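Local coordinates for peptidoglycan-recognition protein LB (Drosophila melanogaster, PDB 7NSZ) that hydrolyses, as a zinc-dependent amidase, the bond between N-acetylmuramoyl and L-amino acid residues, probably scavenging biologically active peptidoglycan by cutting it into inactive fragments, at residues Leu18-Trp23 against Trp75-Phe80; Ala131-Ile136 against Ser172-Phe177; Leu152-Arg155 against Asp159-Cys162. The protein carries 1 engineered substitution. All blocks are in the same frame, centred on the assembly; numbering follows the deposited sequence.

Overall arrangement
The three contacts sit around one mixed beta-sheet. Contacts 1 and 2 lie on opposite sides of the chain's centre, their centres about 22 Å apart, and contact 3 is nested inside the loop that contact 2 closes. Contact 1, partly buried, ties two loops together through a single salt bridge. Contact 2 is the buried one: helix 126-142 meets a tryptophan from the loop after helix 165-171, with apolar, CH-pi and cation-pi chemistry. Contact 3 lies at the surface, where strand 149-153 ends and the following loop doubles back; its arginine-to-carbonyl bonds and shared zinc ion contrast with the greasy packing of contact 2, whose centre is about 16 Å away.

Contact 1: residues Leu18-Trp23 against Trp75-Phe80; sequences LSRSDW and WNDIGF. Engineered in segment 75-80: Phe80 (natural residue Tyr).
Arg20 reaches across to Asp77 in a bidentate, end-on salt bridge that joins two loops of the amidase fold, the one after strand 17-18 and the one between helix 55-72 and strand 82-84. CG of Arg20 lies anti to the carbonyl carbon (chi1 -69°), and the chain runs straight to CD before bending at chi3, which brings the two terminal nitrogens round to the acid. Asp77 comes from the opposite direction, its CG anti to the backbone N. Each nitrogen takes its own oxygen, but the two bonds differ. Arg20 NH2 donates to Asp77 OD1 at 3.0 Å, almost straight and in the guanidinium plane; Arg20 NH1 to Asp77 OD2 is shorter, 2.7 Å, yet more bent, meeting the syn lone pair. The guanidinium and carboxylate planes are 56° apart, which is why only one of the bonds lies in the guanidinium plane: OD2 is tilted out of it.

Second partners hold both ends: Gly93 O and Arg26 O take bonds from the guanidinium, and Gln66 of helix 55-72 donates to Asp77 OD1. At the root of the arginine, Ser19 OG accepts from Asp22 N at 3.0 Å in an ST motif, while Ser19 N donates back to Asp22 OD2. Trp23, buried against Met62 and Gln66, has Arg20 O over one face of its indole, offset toward the rim, 3.7 Å above the plane.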
# COMPACT_ATOMS: atom_id res chain seq x y z
N LEU A 18 -10.94 4.84 5.87
CA LEU A 18 -12.06 5.22 5.01
C LEU A 18 -12.40 4.08 4.06
O LEU A 18 -11.50 3.36 3.55
CB LEU A 18 -11.69 6.52 4.33
CG LEU A 18 -11.32 7.64 5.33
CD1 LEU A 18 -10.96 8.91 4.57
CD2 LEU A 18 -12.41 7.93 6.37
N SER A 19 -13.67 3.84 3.85
CA SER A 19 -14.15 2.75 2.99
C SER A 19 -13.98 3.12 1.51
O SER A 19 -13.77 4.31 1.13
CB SER A 19 -15.60 2.48 3.31
OG SER A 19 -16.38 3.57 2.82
N ARG A 20 -14.17 2.14 0.66
CA ARG A 20 -14.22 2.37 -0.80
C ARG A 20 -15.33 3.38 -1.17
O ARG A 20 -15.09 4.33 -1.95
CB ARG A 20 -14.44 1.04 -1.51
CG ARG A 20 -13.27 0.07 -1.43
CD ARG A 20 -13.62 -1.22 -2.13
NE ARG A 20 -13.80 -1.03 -3.57
CZ ARG A 20 -12.85 -1.19 -4.45
NH1 ARG A 20 -11.61 -1.51 -4.07
NH2 ARG A 20 -13.08 -1.06 -5.74
N SER A 21 -16.52 3.24 -0.57
CA SER A 21 -17.65 4.17 -0.88
C SER A 21 -17.29 5.59 -0.42
O SER A 21 -17.64 6.57 -1.11
CB SER A 21 -18.94 3.69 -0.30
OG SER A 21 -18.83 3.53 1.09
N ASP A 22 -16.53 5.69 0.65
CA ASP A 22 -16.08 6.99 1.19
C ASP A 22 -15.31 7.77 0.15
O ASP A 22 -15.41 9.00 0.18
CB ASP A 22 -15.28 6.86 2.49
CG ASP A 22 -16.05 6.46 3.73
OD1 ASP A 22 -17.32 6.66 3.75
OD2 ASP A 22 -15.40 6.01 4.71
N TRP A 23 -14.52 7.14 -0.73
CA TRP A 23 -13.75 7.88 -1.75
C TRP A 23 -14.39 7.76 -3.12
O TRP A 23 -13.79 8.17 -4.08
CB TRP A 23 -12.24 7.52 -1.71
CG TRP A 23 -11.84 6.07 -1.87
CD1 TRP A 23 -11.57 5.20 -0.85
CD2 TRP A 23 -11.50 5.41 -3.09
NE1 TRP A 23 -11.10 4.02 -1.37
CE2 TRP A 23 -11.09 4.10 -2.73
CE3 TRP A 23 -11.53 5.76 -4.45
CZ2 TRP A 23 -10.65 3.18 -3.68
CZ3 TRP A 23 -11.14 4.82 -5.38
CH2 TRP A 23 -10.67 3.57 -4.99
N TRP A 75 -6.88 -3.66 -15.46
CA TRP A 75 -6.88 -4.44 -14.20
C TRP A 75 -8.27 -4.50 -13.59
O TRP A 75 -9.11 -3.66 -13.93
CB TRP A 75 -5.91 -3.78 -13.20
CG TRP A 75 -4.48 -3.81 -13.58
CD1 TRP A 75 -3.92 -4.28 -14.72
CD2 TRP A 75 -3.41 -3.26 -12.80
NE1 TRP A 75 -2.55 -4.13 -14.68
CE2 TRP A 75 -2.24 -3.46 -13.54
CE3 TRP A 75 -3.38 -2.61 -11.55
CZ2 TRP A 75 -1.01 -3.02 -13.07
CZ3 TRP A 75 -2.17 -2.17 -11.10
CH2 TRP A 75 -1.00 -2.39 -11.83
N ASN A 76 -8.48 -5.41 -12.67
CA ASN A 76 -9.81 -5.60 -12.06
C ASN A 76 -10.17 -4.45 -11.13
O ASN A 76 -11.34 -4.27 -10.80
CB ASN A 76 -9.89 -6.89 -11.25
CG ASN A 76 -9.86 -8.12 -12.13
OD1 ASN A 76 -9.53 -9.22 -11.64
ND2 ASN A 76 -10.19 -7.98 -13.40
N ASP A 77 -9.17 -3.77 -10.59
CA ASP A 77 -9.30 -2.77 -9.50
C ASP A 77 -8.00 -2.01 -9.38
O ASP A 77 -6.99 -2.41 -9.96
CB ASP A 77 -9.68 -3.42 -8.18
CG ASP A 77 -10.31 -2.51 -7.14
OD1 ASP A 77 -10.66 -1.34 -7.53
OD2 ASP A 77 -10.49 -2.99 -6.01
N ILE A 78 -8.04 -0.92 -8.63
CA ILE A 78 -6.79 -0.35 -8.08
C ILE A 78 -5.90 -1.49 -7.58
O ILE A 78 -6.38 -2.43 -6.96
CB ILE A 78 -7.07 0.66 -6.96
CG1 ILE A 78 -5.82 1.49 -6.68
CG2 ILE A 78 -7.69 0.04 -5.73
CD1 ILE A 78 -6.05 2.66 -5.75
N GLY A 79 -4.62 -1.46 -7.91
CA GLY A 79 -3.76 -2.64 -7.61
C GLY A 79 -3.39 -2.81 -6.13
O GLY A 79 -2.99 -3.90 -5.77
N PHE A 80 -3.51 -1.77 -5.33
CA PHE A 80 -3.05 -1.75 -3.93
C PHE A 80 -4.13 -2.22 -2.98
O PHE A 80 -5.36 -2.02 -3.20
CB PHE A 80 -2.61 -0.32 -3.59
CG PHE A 80 -1.56 0.22 -4.52
CD1 PHE A 80 -0.28 -0.34 -4.53
CD2 PHE A 80 -1.82 1.28 -5.36
CE1 PHE A 80 0.71 0.15 -5.38
CE2 PHE A 80 -0.83 1.77 -6.18
CZ PHE A 80 0.43 1.17 -6.23

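Contact 2: residues Ala131-Ile136 against Ser172-Phe177; sequences AAKNLI and SSWPHF
One face of the Trp174 indole carries the aliphatic end of Lys133, with CE 3.4 Å above the ring plane and displaced toward the rim. The same methylene makes a CH-pi contact with the five-membered ring, 3.7 Å from Lys133 CE to the Trp174 ring centroid and 22° off its normal. Lys133 NZ lies farther out, 4.5 Å from that centroid, giving an off-centre cation-pi interaction. Ala132 and Ile136 approach the six-membered end of the indole obliquely: Ala132 CB is 3.8 Å from Trp174 CH2, and Ile136 CD1 is 4.2 Å from Trp174 CZ3.

The torsions of the lysine account for its place. CG is anti to the carbonyl carbon (chi1 -62°), and from there the chain is fully extended, carrying the ammonium past the pyrrole edge while the methylenes leave the helix. The i, i+1, i+4 spacing of residues 132, 133 and 136 puts all three on one side of helix 126-142, facing the tryptophan, which follows helix 165-171 in the chain and also touches Leu151 of strand 149-153. In this alpha/beta amidase fold the contact ties the segment after the last helix to a helix packed on the sheet, where Ile136 also touches Ile113 of strand 110-115 and Tyr149 of strand 149-153. The polar end of the indole is fixed from another quarter, Trp174 NE1 donating to Glu170 OE2. Beyond the ring the backbone reverses through a type II beta turn from Trp174 to Phe177, closed by a weak bond of 3.3 Å from Phe177 N to Trp174 O.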
# COMPACT_ATOMS: atom_id res chain seq x y z
N ALA A 131 0.22 6.80 9.91
CA ALA A 131 -0.94 6.07 9.38
C ALA A 131 -0.53 4.70 8.89
O ALA A 131 -1.22 3.70 9.14
CB ALA A 131 -1.57 6.86 8.29
N ALA A 132 0.59 4.59 8.17
CA ALA A 132 1.02 3.29 7.61
C ALA A 132 1.29 2.33 8.76
O ALA A 132 0.88 1.21 8.72
CB ALA A 132 2.18 3.42 6.67
N LYS A 133 2.01 2.82 9.78
CA LYS A 133 2.35 1.94 10.92
C LYS A 133 1.06 1.52 11.67
O LYS A 133 0.97 0.35 12.04
CB LYS A 133 3.33 2.60 11.88
CG LYS A 133 4.66 2.93 11.23
CD LYS A 133 5.51 3.80 12.19
CE LYS A 133 6.84 4.24 11.62
NZ LYS A 133 7.62 5.04 12.59
N ASN A 134 0.12 2.45 11.79
CA ASN A 134 -1.16 2.14 12.49
C ASN A 134 -1.97 1.10 11.70
O ASN A 134 -2.52 0.13 12.25
CB ASN A 134 -1.96 3.41 12.72
CG ASN A 134 -1.32 4.27 13.80
OD1 ASN A 134 -0.61 3.77 14.67
ND2 ASN A 134 -1.54 5.57 13.74
N LEU A 135 -1.98 1.22 10.36
CA LEU A 135 -2.68 0.22 9.54
C LEU A 135 -2.07 -1.16 9.74
O LEU A 135 -2.79 -2.15 9.87
CB LEU A 135 -2.60 0.66 8.08
CG LEU A 135 -3.14 -0.32 7.06
CD1 LEU A 135 -4.62 -0.66 7.27
CD2 LEU A 135 -2.89 0.16 5.65
N ILE A 136 -0.75 -1.26 9.71
CA ILE A 136 -0.07 -2.55 9.90
C ILE A 136 -0.42 -3.11 11.28
O ILE A 136 -0.74 -4.28 11.40
CB ILE A 136 1.44 -2.41 9.64
CG1 ILE A 136 1.73 -1.97 8.19
CG2 ILE A 136 2.14 -3.69 10.06
CD1 ILE A 136 3.14 -1.46 7.98
N SER A 172 13.29 1.05 5.91
CA SER A 172 14.44 0.21 6.35
C SER A 172 14.64 0.34 7.86
O SER A 172 15.29 -0.55 8.41
CB SER A 172 15.71 0.48 5.62
OG SER A 172 15.58 0.32 4.21
N SER A 173 14.07 1.35 8.49
CA SER A 173 14.23 1.53 9.96
C SER A 173 13.01 1.01 10.72
O SER A 173 12.96 1.20 11.94
CB SER A 173 14.44 2.98 10.27
OG SER A 173 13.23 3.73 10.18
N TRP A 174 11.96 0.53 10.03
CA TRP A 174 10.75 0.04 10.69
C TRP A 174 10.96 -1.38 11.22
O TRP A 174 11.69 -2.19 10.66
CB TRP A 174 9.53 0.07 9.75
CG TRP A 174 9.08 1.44 9.36
CD1 TRP A 174 9.72 2.62 9.59
CD2 TRP A 174 7.95 1.75 8.54
NE1 TRP A 174 9.03 3.64 9.03
CE2 TRP A 174 7.93 3.15 8.38
CE3 TRP A 174 6.90 0.99 7.99
CZ2 TRP A 174 6.95 3.81 7.63
CZ3 TRP A 174 5.94 1.63 7.26
CH2 TRP A 174 5.95 3.02 7.09
N PRO A 175 10.18 -1.73 12.26
CA PRO A 175 10.07 -3.12 12.68
C PRO A 175 9.76 -4.03 11.50
O PRO A 175 8.93 -3.73 10.63
CB PRO A 175 8.90 -3.16 13.69
CG PRO A 175 8.62 -1.74 14.05
CD PRO A 175 9.28 -0.85 13.02
N HIS A 176 10.37 -5.18 11.51
CA HIS A 176 10.05 -6.31 10.61
C HIS A 176 10.66 -6.11 9.22
O HIS A 176 10.49 -7.01 8.39
CB HIS A 176 8.54 -6.55 10.50
CG HIS A 176 7.90 -7.01 11.77
ND1 HIS A 176 7.35 -8.25 11.88
CD2 HIS A 176 7.74 -6.40 12.97
CE1 HIS A 176 6.85 -8.39 13.13
NE2 HIS A 176 7.09 -7.27 13.79
N PHE A 177 11.35 -5.02 8.95
CA PHE A 177 12.05 -4.84 7.66
C PHE A 177 13.06 -5.95 7.49
O PHE A 177 13.75 -6.33 8.47
CB PHE A 177 12.74 -3.49 7.62
CG PHE A 177 13.48 -3.30 6.32
CD1 PHE A 177 12.81 -2.99 5.14
CD2 PHE A 177 14.86 -3.47 6.28
CE1 PHE A 177 13.50 -2.91 3.94
CE2 PHE A 177 15.54 -3.38 5.07
CZ PHE A 177 14.86 -3.06 3.92

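Contact 3: residues Leu152-Arg155 against Asp159-Cys162; sequences LGHR and DTEC. With ZN (zinc ion), chain B.
His154 and Cys162 are drawn together by the zinc ion, bound by His154 ND1 at 2.1 Å and by Cys162 SG at 2.3 Å. The sulfur lies at the edge of the imidazole, close to its plane. Over one face of that ring sits the methyl of Thr160, its CG2 3.7 Å from the ring centroid and only 13° off the normal, a CH-pi contact in which the two side chains cross at about a right angle. The threonine is itself held: with OG1 anti to its own backbone N (chi1 -178°), the hydroxyl oxygen accepts from Cys162 N at 3.1 Å, an ST turn that leaves CG2 directed at the histidine. This is the tight part of the contact, with Cys162 buried.

Arg155 forms the outer part, partly exposed but well held. Its backbone N gives a weak bond to Cys162 O, 2.8 Å long but strongly bent. The side chain, starting with CG between the backbone N and carbonyl carbon (chi1 60°) and bending at chi3, swings its guanidinium side-on to Glu161 O. NH2 of Arg155 meets Glu161 O at 2.9 Å, on a lone pair in the carbonyl plane, whereas Arg155 NE, at 3.3 Å, comes from above that plane. One carbonyl oxygen therefore takes both nitrogens. The loose side is the solvent-exposed side chain of Glu161, whose CB points away from the other segment and whose carboxylate does not meet the guanidinium. A water lies between Arg155 O and Thr160 O, near enough to donate to either. His44 on strand 38-45 supplies the third protein ligand, completing the His-His-Cys zinc site of the amidase-type peptidoglycan-recognition proteins.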
# COMPACT_ATOMS: atom_id res chain seq x y z
N LEU A 152 8.72 -5.25 3.27
CA LEU A 152 9.59 -5.05 2.08
C LEU A 152 9.15 -3.81 1.32
O LEU A 152 8.01 -3.38 1.45
CB LEU A 152 9.45 -6.24 1.13
CG LEU A 152 9.78 -7.61 1.66
CD1 LEU A 152 9.31 -8.68 0.67
CD2 LEU A 152 11.28 -7.75 1.95
N GLY A 153 10.04 -3.18 0.59
CA GLY A 153 9.67 -2.25 -0.46
C GLY A 153 9.54 -2.99 -1.78
O GLY A 153 10.17 -4.03 -2.00
N HIS A 154 8.74 -2.44 -2.66
CA HIS A 154 8.56 -3.01 -4.01
C HIS A 154 9.88 -3.29 -4.72
O HIS A 154 9.99 -4.35 -5.31
CB HIS A 154 7.67 -2.06 -4.78
CG HIS A 154 7.13 -2.53 -6.08
ND1 HIS A 154 6.35 -1.74 -6.86
CD2 HIS A 154 7.36 -3.64 -6.82
CE1 HIS A 154 6.08 -2.37 -7.99
NE2 HIS A 154 6.63 -3.54 -7.98
N ARG A 155 10.85 -2.39 -4.57
CA ARG A 155 12.15 -2.51 -5.27
C ARG A 155 12.85 -3.79 -4.84
O ARG A 155 13.81 -4.17 -5.56
CB ARG A 155 13.00 -1.28 -4.99
CG ARG A 155 13.33 -1.06 -3.53
CD ARG A 155 14.49 -0.10 -3.29
NE ARG A 155 14.17 1.20 -3.83
CZ ARG A 155 15.02 2.22 -3.91
NH1 ARG A 155 16.22 2.09 -3.36
NH2 ARG A 155 14.69 3.35 -4.47
N ASP A 159 12.28 -5.06 -10.57
CA ASP A 159 13.17 -4.01 -11.05
C ASP A 159 12.37 -2.71 -11.09
O ASP A 159 11.76 -2.41 -12.12
CB ASP A 159 13.75 -4.43 -12.39
CG ASP A 159 14.56 -3.37 -13.08
OD1 ASP A 159 15.15 -2.50 -12.38
OD2 ASP A 159 14.66 -3.48 -14.33
N THR A 160 12.36 -1.99 -9.98
CA THR A 160 11.64 -0.70 -9.85
C THR A 160 12.37 0.15 -8.82
O THR A 160 13.00 -0.45 -7.95
CB THR A 160 10.19 -0.89 -9.37
OG1 THR A 160 9.59 0.38 -9.34
CG2 THR A 160 10.03 -1.49 -7.99
N GLU A 161 12.22 1.45 -8.89
CA GLU A 161 12.65 2.47 -7.90
C GLU A 161 11.67 2.56 -6.70
O GLU A 161 12.08 2.97 -5.62
CB GLU A 161 12.68 3.79 -8.64
CG GLU A 161 13.15 4.98 -7.86
CD GLU A 161 13.67 6.08 -8.78
OE1 GLU A 161 14.29 7.03 -8.27
OE2 GLU A 161 13.44 6.00 -10.00
N CYS A 162 10.42 2.21 -6.96
CA CYS A 162 9.36 2.22 -5.91
C CYS A 162 9.87 1.52 -4.65
O CYS A 162 10.38 0.40 -4.71
CB CYS A 162 8.11 1.56 -6.47
SG CYS A 162 6.77 1.56 -5.28
ZN ZN B . 5.41 -0.05 -6.14
O HOH W 1 14.86 -2.52 -7.68